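Local coordinates for fructooligosaccharide ABC transporter substrate-binding protein FusA (Streptococcus pneumoniae, PDB 5G5Y) that binds short- and long-chain fructooligosaccharides, preferring tetrasaccharides and larger, as the solute receptor of the FusABC-MsmK importer, at residues I132-W145 / D261-N273. Residues are numbered along the deposited sequence; the frame is centred on the assembly and turned at random.
Sequences IHSVNDMAWINKDW and DQKFGVYFTWDKN. With ZN (zinc ion), chain G.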
ATOM      1  N   ILE A 132      -5.560  -7.025  -1.927  1.00 13.90           N
ATOM      2  CA  ILE A 132      -4.577  -7.324  -0.883  1.00 14.26           C
ATOM      3  C   ILE A 132      -4.348  -6.136   0.055  1.00 13.92           C
ATOM      4  O   ILE A 132      -3.905  -6.307   1.187  1.00 12.56           O
ATOM      5  CB  ILE A 132      -3.224  -7.773  -1.527  1.00 14.84           C
ATOM      6  CG1 ILE A 132      -2.315  -8.459  -0.491  1.00 15.54           C
ATOM      7  CG2 ILE A 132      -2.514  -6.605  -2.195  1.00 15.68           C
ATOM      8  CD1 ILE A 132      -1.185  -9.270  -1.110  1.00 16.85           C
ATOM      9  N   HIS A 133      -4.649  -4.936  -0.447  1.00 13.02           N
ATOM     10  CA  HIS A 133      -4.507  -3.712   0.296  1.00 14.00           C
ATOM     11  C   HIS A 133      -5.629  -3.389   1.276  1.00 12.88           C
ATOM     12  O   HIS A 133      -5.451  -2.512   2.119  1.00 13.76           O
ATOM     13  CB  HIS A 133      -4.333  -2.553  -0.671  1.00 14.26           C
ATOM     14  CG  HIS A 133      -3.145  -2.713  -1.538  1.00 15.43           C
ATOM     15  ND1 HIS A 133      -1.858  -2.606  -1.058  1.00 17.54           N
ATOM     16  CD2 HIS A 133      -3.041  -3.052  -2.841  1.00 15.89           C
ATOM     17  CE1 HIS A 133      -1.013  -2.816  -2.054  1.00 17.85           C
ATOM     18  NE2 HIS A 133      -1.710  -3.125  -3.134  1.00 15.99           N
ATOM     19  N   SER A 134      -6.741  -4.127   1.213  1.00 13.11           N
ATOM     20  CA  SER A 134      -7.947  -3.809   1.977  1.00 12.44           C
ATOM     21  C   SER A 134      -7.738  -3.797   3.489  1.00 13.07           C
ATOM     22  O   SER A 134      -8.397  -3.017   4.190  1.00 12.25           O
ATOM     23  CB  SER A 134      -9.091  -4.762   1.615  1.00 12.68           C
ATOM     24  OG  SER A 134      -9.516  -4.580   0.269  1.00 12.43           O
ATOM     25  N   VAL A 135      -6.849  -4.676   3.976  1.00 13.03           N
ATOM     26  CA  VAL A 135      -6.470  -4.731   5.403  1.00 13.58           C
ATOM     27  C   VAL A 135      -4.971  -4.770   5.399  1.00 14.01           C
ATOM     28  O   VAL A 135      -4.391  -5.611   4.696  1.00 15.02           O
ATOM     29  CB  VAL A 135      -7.023  -5.996   6.089  1.00 13.81           C
ATOM     30  CG1 VAL A 135      -6.579  -6.141   7.562  1.00 14.98           C
ATOM     31  CG2 VAL A 135      -8.527  -5.924   6.066  1.00 15.92           C
ATOM     32  N   ASN A 136      -4.341  -3.855   6.126  1.00 14.41           N
ATOM     33  CA  ASN A 136      -2.880  -3.821   6.219  1.00 14.25           C
ATOM     34  C   ASN A 136      -2.365  -4.430   7.531  1.00 15.42           C
ATOM     35  O   ASN A 136      -1.438  -5.254   7.506  1.00 16.09           O
ATOM     36  CB  ASN A 136      -2.340  -2.417   5.947  1.00 15.03           C
ATOM     37  CG  ASN A 136      -2.748  -1.385   7.011  1.00 15.07           C
ATOM     38  OD1 ASN A 136      -3.873  -1.348   7.474  1.00 15.80           O
ATOM     39  ND2 ASN A 136      -1.831  -0.536   7.363  1.00 17.26           N
ATOM     40  N   ASP A 137      -3.002  -4.073   8.647  1.00 14.96           N
ATOM     41  CA  ASP A 137      -2.579  -4.488   9.973  1.00 15.35           C
ATOM     42  C   ASP A 137      -3.372  -5.683  10.524  1.00 15.58           C
ATOM     43  O   ASP A 137      -4.118  -5.557  11.492  1.00 16.65           O
ATOM     44  CB  ASP A 137      -2.611  -3.316  10.963  1.00 15.50           C
ATOM     45  CG  ASP A 137      -4.003  -2.789  11.239  1.00 16.31           C
ATOM     46  OD1 ASP A 137      -4.827  -2.697  10.312  1.00 16.42           O
ATOM     47  OD2 ASP A 137      -4.280  -2.469  12.428  1.00 17.98           O
ATOM     48  N   MET A 138      -3.172  -6.840   9.913  1.00 14.82           N
ATOM     49  CA  MET A 138      -3.875  -8.065  10.296  1.00 14.78           C
ATOM     50  C   MET A 138      -3.467  -8.463  11.717  1.00 14.90           C
ATOM     51  O   MET A 138      -2.309  -8.262  12.105  1.00 13.73           O
ATOM     52  CB  MET A 138      -3.551  -9.221   9.341  1.00 15.36           C
ATOM     53  CG  MET A 138      -4.028  -9.008   7.947  1.00 16.32           C
ATOM     54  SD  MET A 138      -3.660 -10.316   6.758  1.00 17.28           S
ATOM     55  CE  MET A 138      -4.279 -11.787   7.550  1.00 16.04           C
ATOM     56  N   ALA A 139      -4.435  -8.992  12.473  1.00 14.32           N
ATOM     57  CA  ALA A 139      -4.194  -9.502  13.839  1.00 14.72           C
ATOM     58  C   ALA A 139      -3.927 -11.006  13.744  1.00 14.61           C
ATOM     59  O   ALA A 139      -4.612 -11.708  12.981  1.00 15.49           O
ATOM     60  CB  ALA A 139      -5.373  -9.218  14.731  1.00 14.87           C
ATOM     61  N   TRP A 140      -2.925 -11.456  14.486  1.00 14.51           N
ATOM     62  CA  TRP A 140      -2.480 -12.838  14.495  1.00 16.16           C
ATOM     63  C   TRP A 140      -2.474 -13.320  15.933  1.00 17.19           C
ATOM     64  O   TRP A 140      -2.168 -12.537  16.860  1.00 17.37           O
ATOM     65  CB  TRP A 140      -1.065 -12.907  13.932  1.00 16.54           C
ATOM     66  CG  TRP A 140      -0.930 -12.291  12.586  1.00 16.46           C
ATOM     67  CD1 TRP A 140      -0.608 -11.006  12.310  1.00 16.14           C
ATOM     68  CD2 TRP A 140      -1.096 -12.945  11.327  1.00 16.16           C
ATOM     69  NE1 TRP A 140      -0.593 -10.810  10.963  1.00 16.23           N
ATOM     70  CE2 TRP A 140      -0.871 -11.983  10.335  1.00 15.27           C
ATOM     71  CE3 TRP A 140      -1.427 -14.244  10.949  1.00 17.16           C
ATOM     72  CZ2 TRP A 140      -0.959 -12.270   8.967  1.00 17.27           C
ATOM     73  CZ3 TRP A 140      -1.500 -14.540   9.565  1.00 17.25           C
ATOM     74  CH2 TRP A 140      -1.276 -13.563   8.613  1.00 16.64           C
ATOM     75  N   ILE A 141      -2.804 -14.594  16.135  1.00 17.90           N
ATOM     76  CA  ILE A 141      -2.906 -15.144  17.484  1.00 18.24           C
ATOM     77  C   ILE A 141      -2.097 -16.455  17.596  1.00 19.62           C
ATOM     78  O   ILE A 141      -2.029 -17.215  16.626  1.00 18.75           O
ATOM     79  CB  ILE A 141      -4.374 -15.338  17.892  1.00 18.53           C
ATOM     80  CG1 ILE A 141      -4.513 -15.761  19.367  1.00 18.45           C
ATOM     81  CG2 ILE A 141      -5.102 -16.291  16.966  1.00 20.93           C
ATOM     82  CD1 ILE A 141      -5.926 -15.653  19.885  1.00 19.54           C
ATOM     83  N   ASN A 142      -1.546 -16.697  18.791  1.00 20.99           N
ATOM     84  CA  ASN A 142      -0.815 -17.926  19.091  1.00 22.24           C
ATOM     85  C   ASN A 142      -1.730 -19.132  19.350  1.00 23.27           C
ATOM     86  O   ASN A 142      -2.294 -19.325  20.440  1.00 22.04           O
ATOM     87  CB  ASN A 142       0.193 -17.701  20.241  1.00 23.32           C
ATOM     88  CG  ASN A 142       1.226 -18.827  20.302  1.00 23.80           C
ATOM     89  OD1 ASN A 142       0.861 -19.970  20.123  1.00 24.68           O
ATOM     90  ND2 ASN A 142       2.486 -18.504  20.503  1.00 25.73           N
ATOM     91  N   LYS A 143      -1.912 -19.929  18.300  1.00 26.33           N
ATOM     92  CA  LYS A 143      -2.716 -21.149  18.365  1.00 30.99           C
ATOM     93  C   LYS A 143      -2.109 -22.279  19.223  1.00 28.16           C
ATOM     94  O   LYS A 143      -2.866 -23.069  19.736  1.00 26.93           O
ATOM     95  CB  LYS A 143      -2.983 -21.715  16.949  1.00 35.32           C
ATOM     96  CG  LYS A 143      -4.086 -21.004  16.173  1.00 37.40           C
ATOM     97  CD  LYS A 143      -4.722 -21.891  15.092  1.00 42.95           C
ATOM     98  CE  LYS A 143      -3.728 -22.806  14.359  1.00 46.64           C
ATOM     99  NZ  LYS A 143      -4.230 -23.331  13.050  1.00 48.82           N
ATOM    100  N   ASP A 144      -0.783 -22.347  19.338  1.00 29.32           N
ATOM    101  CA  ASP A 144      -0.110 -23.247  20.287  1.00 32.17           C
ATOM    102  C   ASP A 144      -0.606 -22.966  21.710  1.00 32.17           C
ATOM    103  O   ASP A 144      -1.038 -23.890  22.412  1.00 32.02           O
ATOM    104  CB  ASP A 144       1.409 -23.070  20.296  1.00 34.72           C
ATOM    105  CG  ASP A 144       2.102 -23.617  19.055  1.00 35.29           C
ATOM    106  OD1 ASP A 144       1.477 -24.316  18.237  1.00 37.76           O
ATOM    107  OD2 ASP A 144       3.312 -23.330  18.929  1.00 36.89           O
ATOM    108  N   TRP A 145      -0.572 -21.693  22.113  1.00 27.74           N
ATOM    109  CA  TRP A 145      -1.061 -21.290  23.463  1.00 27.71           C
ATOM    110  C   TRP A 145      -2.541 -21.601  23.699  1.00 26.96           C
ATOM    111  O   TRP A 145      -2.916 -22.097  24.766  1.00 29.25           O
ATOM    112  CB  TRP A 145      -0.787 -19.809  23.721  1.00 25.71           C
ATOM    113  CG  TRP A 145       0.651 -19.442  23.755  1.00 25.28           C
ATOM    114  CD1 TRP A 145       1.739 -20.252  23.516  1.00 24.92           C
ATOM    115  CD2 TRP A 145       1.175 -18.153  24.023  1.00 24.36           C
ATOM    116  NE1 TRP A 145       2.880 -19.544  23.626  1.00 25.42           N
ATOM    117  CE2 TRP A 145       2.573 -18.249  23.940  1.00 24.48           C
ATOM    118  CE3 TRP A 145       0.595 -16.924  24.333  1.00 23.68           C
ATOM    119  CZ2 TRP A 145       3.399 -17.171  24.150  1.00 25.02           C
ATOM    120  CZ3 TRP A 145       1.420 -15.844  24.521  1.00 23.36           C
ATOM    121  CH2 TRP A 145       2.799 -15.970  24.440  1.00 25.64           C
ATOM    122  N   ASP A 261      11.086 -14.940  18.989  1.00 30.68           N
ATOM    123  CA  ASP A 261      11.055 -15.794  20.183  1.00 33.37           C
ATOM    124  C   ASP A 261       9.662 -16.191  20.650  1.00 32.00           C
ATOM    125  O   ASP A 261       9.515 -16.768  21.721  1.00 32.31           O
ATOM    126  CB  ASP A 261      11.857 -15.136  21.319  1.00 36.32           C
ATOM    127  CG  ASP A 261      13.304 -14.860  20.926  1.00 38.80           C
ATOM    128  OD1 ASP A 261      13.869 -15.647  20.129  1.00 41.22           O
ATOM    129  OD2 ASP A 261      13.891 -13.844  21.379  1.00 40.26           O
ATOM    130  N   GLN A 262       8.642 -15.915  19.826  1.00 31.88           N
ATOM    131  CA  GLN A 262       7.258 -16.307  20.066  1.00 30.84           C
ATOM    132  C   GLN A 262       6.727 -15.879  21.433  1.00 28.37           C
ATOM    133  O   GLN A 262       6.077 -16.651  22.137  1.00 30.55           O
ATOM    134  CB  GLN A 262       7.066 -17.807  19.804  1.00 33.07           C
ATOM    135  CG  GLN A 262       7.589 -18.230  18.420  1.00 37.09           C
ATOM    136  CD  GLN A 262       6.986 -19.516  17.878  1.00 37.21           C
ATOM    137  OE1 GLN A 262       6.150 -20.145  18.510  1.00 41.25           O
ATOM    138  NE2 GLN A 262       7.419 -19.907  16.680  1.00 43.37           N
ATOM    139  N   LYS A 263       7.008 -14.640  21.790  1.00 25.35           N
ATOM    140  CA  LYS A 263       6.564 -14.090  23.083  1.00 26.21           C
ATOM    141  C   LYS A 263       5.155 -13.480  23.046  1.00 23.44           C
ATOM    142  O   LYS A 263       4.561 -13.185  24.102  1.00 22.61           O
ATOM    143  CB  LYS A 263       7.576 -13.061  23.567  1.00 28.43           C
ATOM    144  CG  LYS A 263       8.947 -13.646  23.931  1.00 33.41           C
ATOM    145  CD  LYS A 263       8.893 -14.409  25.257  1.00 37.18           C
ATOM    146  CE  LYS A 263      10.176 -15.180  25.567  1.00 41.62           C
ATOM    147  NZ  LYS A 263      11.390 -14.337  25.394  1.00 43.67           N
ATOM    148  N   PHE A 264       4.605 -13.323  21.840  1.00 23.57           N
ATOM    149  CA  PHE A 264       3.352 -12.604  21.654  1.00 23.92           C
ATOM    150  C   PHE A 264       2.153 -13.547  21.683  1.00 24.74           C
ATOM    151  O   PHE A 264       2.193 -14.649  21.118  1.00 26.37           O
ATOM    152  CB  PHE A 264       3.348 -11.856  20.321  1.00 21.99           C
ATOM    153  CG  PHE A 264       4.340 -10.735  20.199  1.00 21.10           C
ATOM    154  CD1 PHE A 264       4.715  -9.936  21.270  1.00 19.83           C
ATOM    155  CD2 PHE A 264       4.842 -10.421  18.936  1.00 20.19           C
ATOM    156  CE1 PHE A 264       5.560  -8.873  21.084  1.00 20.02           C
ATOM    157  CE2 PHE A 264       5.698  -9.366  18.749  1.00 20.96           C
ATOM    158  CZ  PHE A 264       6.066  -8.583  19.826  1.00 20.56           C
ATOM    159  N   GLY A 265       1.087 -13.121  22.366  1.00 23.56           N
ATOM    160  CA  GLY A 265      -0.173 -13.821  22.309  1.00 22.49           C
ATOM    161  C   GLY A 265      -0.962 -13.424  21.066  1.00 22.51           C
ATOM    162  O   GLY A 265      -1.388 -14.281  20.286  1.00 22.30           O
ATOM    163  N   VAL A 266      -1.204 -12.120  20.945  1.00 21.12           N
ATOM    164  CA  VAL A 266      -1.905 -11.517  19.810  1.00 19.63           C
ATOM    165  C   VAL A 266      -1.024 -10.373  19.387  1.00 18.14           C
ATOM    166  O   VAL A 266      -0.563  -9.612  20.232  1.00 17.75           O
ATOM    167  CB  VAL A 266      -3.328 -11.022  20.174  1.00 20.69           C
ATOM    168  CG1 VAL A 266      -3.957 -10.190  19.040  1.00 21.38           C
ATOM    169  CG2 VAL A 266      -4.223 -12.199  20.554  1.00 20.95           C
ATOM    170  N   TYR A 267      -0.742 -10.252  18.089  1.00 16.39           N
ATOM    171  CA  TYR A 267       0.024  -9.124  17.586  1.00 16.13           C
ATOM    172  C   TYR A 267      -0.452  -8.774  16.168  1.00 15.69           C
ATOM    173  O   TYR A 267      -1.252  -9.494  15.592  1.00 16.72           O
ATOM    174  CB  TYR A 267       1.552  -9.377  17.616  1.00 16.75           C
ATOM    175  CG  TYR A 267       2.050 -10.300  16.522  1.00 17.22           C
ATOM    176  CD1 TYR A 267       1.860 -11.684  16.590  1.00 19.05           C
ATOM    177  CD2 TYR A 267       2.636  -9.783  15.391  1.00 18.86           C
ATOM    178  CE1 TYR A 267       2.320 -12.530  15.567  1.00 19.87           C
ATOM    179  CE2 TYR A 267       3.074 -10.600  14.353  1.00 19.21           C
ATOM    180  CZ  TYR A 267       2.914 -11.964  14.429  1.00 19.02           C
ATOM    181  OH  TYR A 267       3.376 -12.714  13.366  1.00 18.57           O
ATOM    182  N   PHE A 268       0.021  -7.643  15.663  1.00 15.55           N
ATOM    183  CA  PHE A 268      -0.384  -7.122  14.344  1.00 14.87           C
ATOM    184  C   PHE A 268       0.805  -7.010  13.399  1.00 14.38           C
ATOM    185  O   PHE A 268       1.861  -6.524  13.776  1.00 15.58           O
ATOM    186  CB  PHE A 268      -1.058  -5.736  14.489  1.00 14.38           C
ATOM    187  CG  PHE A 268      -2.241  -5.746  15.388  1.00 14.73           C
ATOM    188  CD1 PHE A 268      -2.075  -5.748  16.757  1.00 14.90           C
ATOM    189  CD2 PHE A 268      -3.541  -5.776  14.870  1.00 14.14           C
ATOM    190  CE1 PHE A 268      -3.167  -5.795  17.610  1.00 14.98           C
ATOM    191  CE2 PHE A 268      -4.633  -5.822  15.715  1.00 14.40           C
ATOM    192  CZ  PHE A 268      -4.450  -5.819  17.092  1.00 15.18           C
ATOM    193  N   THR A 269       0.598  -7.376  12.143  1.00 14.58           N
ATOM    194  CA  THR A 269       1.575  -7.167  11.080  1.00 14.92           C
ATOM    195  C   THR A 269       0.960  -7.482   9.738  1.00 14.89           C
ATOM    196  O   THR A 269      -0.148  -7.987   9.665  1.00 15.96           O
ATOM    197  CB  THR A 269       2.893  -7.997  11.297  1.00 14.18           C
ATOM    198  OG1 THR A 269       3.912  -7.450  10.468  1.00 16.48           O
ATOM    199  CG2 THR A 269       2.677  -9.439  11.044  1.00 15.32           C
ATOM    200  N   TRP A 270       1.659  -7.138   8.674  1.00 14.39           N
ATOM    201  CA  TRP A 270       1.197  -7.467   7.330  1.00 14.98           C
ATOM    202  C   TRP A 270       1.162  -8.958   7.070  1.00 15.91           C
ATOM    203  O   TRP A 270       0.154  -9.510   6.607  1.00 14.60           O
ATOM    204  CB  TRP A 270       2.056  -6.766   6.319  1.00 15.69           C
ATOM    205  CG  TRP A 270       1.714  -6.996   4.871  1.00 15.75           C
ATOM    206  CD1 TRP A 270       2.230  -7.967   4.070  1.00 16.59           C
ATOM    207  CD2 TRP A 270       0.842  -6.208   4.042  1.00 15.94           C
ATOM    208  NE1 TRP A 270       1.725  -7.850   2.787  1.00 16.96           N
ATOM    209  CE2 TRP A 270       0.874  -6.779   2.742  1.00 15.81           C
ATOM    210  CE3 TRP A 270       0.038  -5.100   4.269  1.00 15.61           C
ATOM    211  CZ2 TRP A 270       0.147  -6.267   1.687  1.00 16.97           C
ATOM    212  CZ3 TRP A 270      -0.690  -4.571   3.209  1.00 15.33           C
ATOM    213  CH2 TRP A 270      -0.640  -5.164   1.925  1.00 16.08           C
ATOM    214  N   ASP A 271       2.265  -9.611   7.391  1.00 16.49           N
ATOM    215  CA  ASP A 271       2.432 -11.037   7.134  1.00 17.67           C
ATOM    216  C   ASP A 271       3.214 -11.592   8.282  1.00 17.27           C
ATOM    217  O   ASP A 271       4.319 -11.120   8.520  1.00 17.26           O
ATOM    218  CB  ASP A 271       3.165 -11.188   5.788  1.00 18.94           C
ATOM    219  CG  ASP A 271       3.455 -12.636   5.388  1.00 21.14           C
ATOM    220  OD1 ASP A 271       3.478 -13.570   6.231  1.00 20.57           O
ATOM    221  OD2 ASP A 271       3.686 -12.832   4.158  1.00 22.17           O
ATOM    222  N   LYS A 272       2.645 -12.594   8.956  1.00 18.58           N
ATOM    223  CA  LYS A 272       3.249 -13.229  10.157  1.00 20.58           C
ATOM    224  C   LYS A 272       4.677 -13.756   9.884  1.00 23.48           C
ATOM    225  O   LYS A 272       5.552 -13.775  10.781  1.00 20.74           O
ATOM    226  CB  LYS A 272       2.361 -14.380  10.665  1.00 20.56           C
ATOM    227  CG  LYS A 272       2.325 -15.626   9.772  1.00 21.57           C
ATOM    228  CD  LYS A 272       1.513 -16.746  10.382  1.00 22.44           C
ATOM    229  CE  LYS A 272       1.757 -18.045   9.593  1.00 22.27           C
ATOM    230  NZ  LYS A 272       0.820 -19.117   9.947  1.00 22.04           N
ATOM    231  N   ASN A 273       4.935 -14.112   8.626  1.00 24.68           N
ATOM    232  CA  ASN A 273       6.257 -14.627   8.236  1.00 27.01           C
ATOM    233  C   ASN A 273       7.412 -13.664   8.562  1.00 27.43           C
ATOM    234  O   ASN A 273       8.519 -14.110   8.886  1.00 25.68           O
ATOM    235  CB  ASN A 273       6.248 -15.055   6.755  1.00 28.98           C
ATOM    236  CG  ASN A 273       5.423 -16.323   6.531  1.00 35.14           C
ATOM    237  OD1 ASN A 273       5.925 -17.430   6.743  1.00 40.18           O
ATOM    238  ND2 ASN A 273       4.148 -16.181   6.116  1.00 37.00           N
TER
HETATM  239 ZN    ZN G1540      14.958 -14.674  18.782  1.00 56.26          ZN
HETATM  240  O   HOH W   1       4.270 -20.715  20.244  1.00 30.20           O
HETATM  241  O   HOH W   2      15.230 -12.340  18.760  1.00 38.36           O
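Asn142, Asp144 and Gln262 hold one water between the two segments. It accepts from Asn142 ND2 and donates to Asp144 OD2 and Gln262 OE1, the last at 2.6 Å. Asp144 OD2 is also hydrogen-bonded to Ser281 OG. Asn142 is the N-cap of the helix that follows: its OD1 accepts from Trp145 N. The Trp145 ring lies against the backbone of Gln262 to Gly265, with CH2 3.3 Å from Lys263 O at the ring edge. In the antiparallel strands 138-142 and 264-269, Trp140 and Tyr267 form a hydrogen-bonded pair, with Trp140 N 2.8 Å from Tyr267 O. Asn142 N continues the ladder to Gly265 O.

Trp140 has CG beside its backbone N (chi1 -55°), and its indole reaches along the partner strand. NE1 donates to Thr269 O at 3.1 Å, almost straight (174°) and in the indole plane, though above the plane of that carbonyl. Lys272 CB sits over one face, 3.8 Å from the centroid of the Trp140 six-membered ring. Together they should restrain the indole's rotation. Trp270, a substrate-binding residue, rests its ring edge on Asn136 CB, and its CZ2 lies 4.0 Å from Ile132 CG1. The contact probably helps to place Trp270 at the sugar site.

The two strands are the inner pair of a four-stranded mixed sheet, flanked by 181-183 and 282-284. Helix 399-412 packs on Met138 and Trp140, and helix 252-260 on Tyr267 and Thr269.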